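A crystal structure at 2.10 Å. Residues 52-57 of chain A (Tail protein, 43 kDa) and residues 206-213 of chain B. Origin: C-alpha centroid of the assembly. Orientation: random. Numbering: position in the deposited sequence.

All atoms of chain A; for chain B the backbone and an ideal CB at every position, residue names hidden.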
# COMPACT_ATOMS: atom_id res chain seq x y z
N PRO A 52 -28.90 12.16 12.56
CA PRO A 52 -29.61 13.44 12.45
C PRO A 52 -29.02 14.34 11.32
O PRO A 52 -27.81 14.48 11.23
CB PRO A 52 -29.38 14.06 13.83
CG PRO A 52 -28.02 13.49 14.29
CD PRO A 52 -27.71 12.27 13.44
N ASP A 53 -29.86 14.92 10.47
CA ASP A 53 -29.34 15.86 9.46
C ASP A 53 -29.03 17.27 10.04
O ASP A 53 -29.94 18.05 10.34
CB ASP A 53 -30.27 15.98 8.24
CG ASP A 53 -29.70 16.92 7.13
OD1 ASP A 53 -28.48 17.05 6.98
OD2 ASP A 53 -30.50 17.53 6.39
N LEU A 54 -27.74 17.57 10.15
CA LEU A 54 -27.26 18.85 10.66
C LEU A 54 -26.87 19.81 9.53
O LEU A 54 -26.43 20.89 9.80
CB LEU A 54 -26.06 18.67 11.61
CG LEU A 54 -26.15 17.66 12.75
CD1 LEU A 54 -24.80 17.47 13.40
CD2 LEU A 54 -27.18 18.08 13.77
N SER A 55 -27.02 19.39 8.27
CA SER A 55 -26.63 20.25 7.16
C SER A 55 -27.49 21.49 7.17
O SER A 55 -28.71 21.44 7.41
CB SER A 55 -26.73 19.53 5.79
OG SER A 55 -28.08 19.10 5.52
N GLY A 56 -26.82 22.62 6.95
CA GLY A 56 -27.46 23.90 6.97
C GLY A 56 -27.64 24.49 8.35
O GLY A 56 -28.14 25.59 8.44
N GLU A 57 -27.24 23.77 9.40
CA GLU A 57 -27.35 24.27 10.79
C GLU A 57 -26.16 25.17 11.16
O GLU A 57 -25.05 24.96 10.68
CB GLU A 57 -27.34 23.10 11.78
CG GLU A 57 -28.56 22.21 11.76
CD GLU A 57 -29.78 22.96 12.11
OE1 GLU A 57 -29.69 23.82 13.01
OE2 GLU A 57 -30.83 22.75 11.45
N UNK B 206 -25.66 11.62 1.08
CA UNK B 206 -25.11 12.96 1.08
C UNK B 206 -26.17 14.01 1.07
O UNK B 206 -27.09 13.99 0.23
CB UNK B 206 -24.18 13.16 -0.12
N UNK B 207 -26.02 14.95 1.99
CA UNK B 207 -26.86 16.10 2.07
C UNK B 207 -25.97 17.33 1.91
O UNK B 207 -24.89 17.44 2.53
CB UNK B 207 -27.64 16.12 3.38
N UNK B 208 -26.46 18.26 1.12
CA UNK B 208 -25.72 19.44 0.74
C UNK B 208 -26.68 20.62 0.72
O UNK B 208 -27.72 20.55 0.09
CB UNK B 208 -25.04 19.25 -0.62
N UNK B 209 -26.34 21.70 1.39
CA UNK B 209 -27.19 22.88 1.48
C UNK B 209 -26.70 24.07 0.62
O UNK B 209 -27.14 25.20 0.78
CB UNK B 209 -27.29 23.31 2.94
N UNK B 210 -25.80 23.80 -0.31
CA UNK B 210 -25.28 24.82 -1.21
C UNK B 210 -26.33 25.75 -1.84
O UNK B 210 -26.16 26.97 -1.93
CB UNK B 210 -24.50 24.13 -2.33
N UNK B 211 -27.35 25.12 -2.40
CA UNK B 211 -28.32 25.79 -3.22
C UNK B 211 -29.68 25.79 -2.53
O UNK B 211 -30.71 25.72 -3.17
CB UNK B 211 -28.41 25.13 -4.60
N UNK B 212 -29.64 25.86 -1.21
CA UNK B 212 -30.82 26.01 -0.41
C UNK B 212 -30.88 27.47 0.05
O UNK B 212 -30.13 27.91 0.93
CB UNK B 212 -30.82 25.04 0.77
N UNK B 213 -31.77 28.21 -0.59
CA UNK B 213 -31.84 29.63 -0.40
C UNK B 213 -33.05 29.98 0.46
O UNK B 213 -34.02 29.20 0.54
CB UNK B 213 -31.90 30.35 -1.75

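Position 206 opens the segment on an extended backbone, and nothing of chain A lies within 5.5 Å of its ideal CB. This contact sets no rule here, and many side chains would do. The deposited residue is E206(B), which takes no part in the contact.

At 207 the backbone is still extended, and CA-to-CB points toward chain A. The ideal CB sits 3.7 Å from OG of S55(A) and 3.8 Å from OD1 of D53(A). Those two atoms are already engaged with each other: S55(A) OG donates to D53(A) OD1 at 2.5 Å, and S55(A) N donates to the same OD1 at 3.0 Å. The surface is therefore polar but partly satisfied, with the carboxylate still able to accept. A lysine or arginine could answer the charge, or a broad flat side chain could simply cover the group. The deposited residue is W207(B), chi1 m, which covers. D53(A) OD1 lies over one face of its ring, and D53(A) OD2 comes within 3.5 Å of W207(B) CD1. No hydrogen bond forms across the stretches; the ring covers the carboxylate, with 61 Å² of the tryptophan covered in turn.

Position 208 alternates as a strand should, its CB pointing away, so chain A asks nothing of it. It is D208(B), whose OD1 accepts from the backbone N of residue 210 at 2.8 Å, next to the turn that follows.

At 209 the CB again points toward chain A, 4.1 Å from CA of G56(A). S55(A) and G56(A), the middle residues of a type II turn, face the position, so a small or beta-branched residue such as alanine, serine, threonine or valine would suit. The deposited T209(B), chi1 p, puts CG2 3.3 Å from G56(A) N and 3.4 Å from S55(A) CB, while OG1 is hydrogen-bonded elsewhere in the structure. Here the backbones come closest, G56(A) CA to T209(B) CA, 5.6 Å. The glycine matters: a CB on G56(A) would be tight against this methyl, and its phi of 82° favours glycine in any case.

Positions 210 and 211 follow in a type I turn, out of reach of chain A, where polar residues are natural; they are D210(B) and N211(B).

At 212 the CB points toward chain A but has nothing within 5.5 Å, so only a long side chain can arrive. R212(B) does: its NH1 comes 4.0 Å from G56(A) CA, which lies at the guanidinium edge. An ideal CB on G56(A) would clash with R212(B) NH1 at 2.6 Å.

Position 213 is out of reach and unconstrained from here; it is F213(B).

Chain B 206-213: EWDTDNRF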
# COMPACT_ATOMS: atom_id res chain seq x y z
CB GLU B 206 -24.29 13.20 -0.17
CG GLU B 206 -23.23 12.18 -0.45
CD GLU B 206 -22.55 12.51 -1.76
OE1 GLU B 206 -21.76 13.49 -1.71
OE2 GLU B 206 -22.87 11.87 -2.83
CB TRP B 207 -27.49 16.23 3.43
CG TRP B 207 -28.37 15.17 3.90
CD1 TRP B 207 -29.75 15.16 3.87
CD2 TRP B 207 -27.98 13.99 4.59
NE1 TRP B 207 -30.23 14.03 4.49
CE2 TRP B 207 -29.16 13.30 4.93
CE3 TRP B 207 -26.75 13.44 4.93
CZ2 TRP B 207 -29.14 12.09 5.61
CZ3 TRP B 207 -26.73 12.24 5.60
CH2 TRP B 207 -27.92 11.57 5.93
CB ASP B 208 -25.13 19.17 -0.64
CG ASP B 208 -24.35 20.28 -1.15
OD1 ASP B 208 -24.91 21.37 -1.28
OD2 ASP B 208 -23.15 20.06 -1.43
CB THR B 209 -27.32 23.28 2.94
OG1 THR B 209 -26.02 23.64 3.45
CG2 THR B 209 -27.86 22.11 3.81
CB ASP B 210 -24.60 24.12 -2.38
CG ASP B 210 -23.13 24.31 -2.39
OD1 ASP B 210 -22.43 23.26 -2.50
OD2 ASP B 210 -22.68 25.51 -2.34
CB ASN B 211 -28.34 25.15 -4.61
CG ASN B 211 -27.21 25.66 -5.49
OD1 ASN B 211 -26.88 26.86 -5.46
ND2 ASN B 211 -26.63 24.78 -6.28
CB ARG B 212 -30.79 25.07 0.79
CG ARG B 212 -32.00 25.29 1.72
CD ARG B 212 -32.34 24.03 2.56
NE ARG B 212 -31.63 23.99 3.84
CZ ARG B 212 -32.02 24.64 4.95
NH1 ARG B 212 -31.32 24.54 6.08
NH2 ARG B 212 -33.13 25.40 4.93
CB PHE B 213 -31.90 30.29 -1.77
CG PHE B 213 -30.73 29.92 -2.64
CD1 PHE B 213 -29.46 30.35 -2.31
CD2 PHE B 213 -30.89 29.16 -3.76
CE1 PHE B 213 -28.38 30.02 -3.09
CE2 PHE B 213 -29.81 28.84 -4.56
CZ PHE B 213 -28.55 29.27 -4.23
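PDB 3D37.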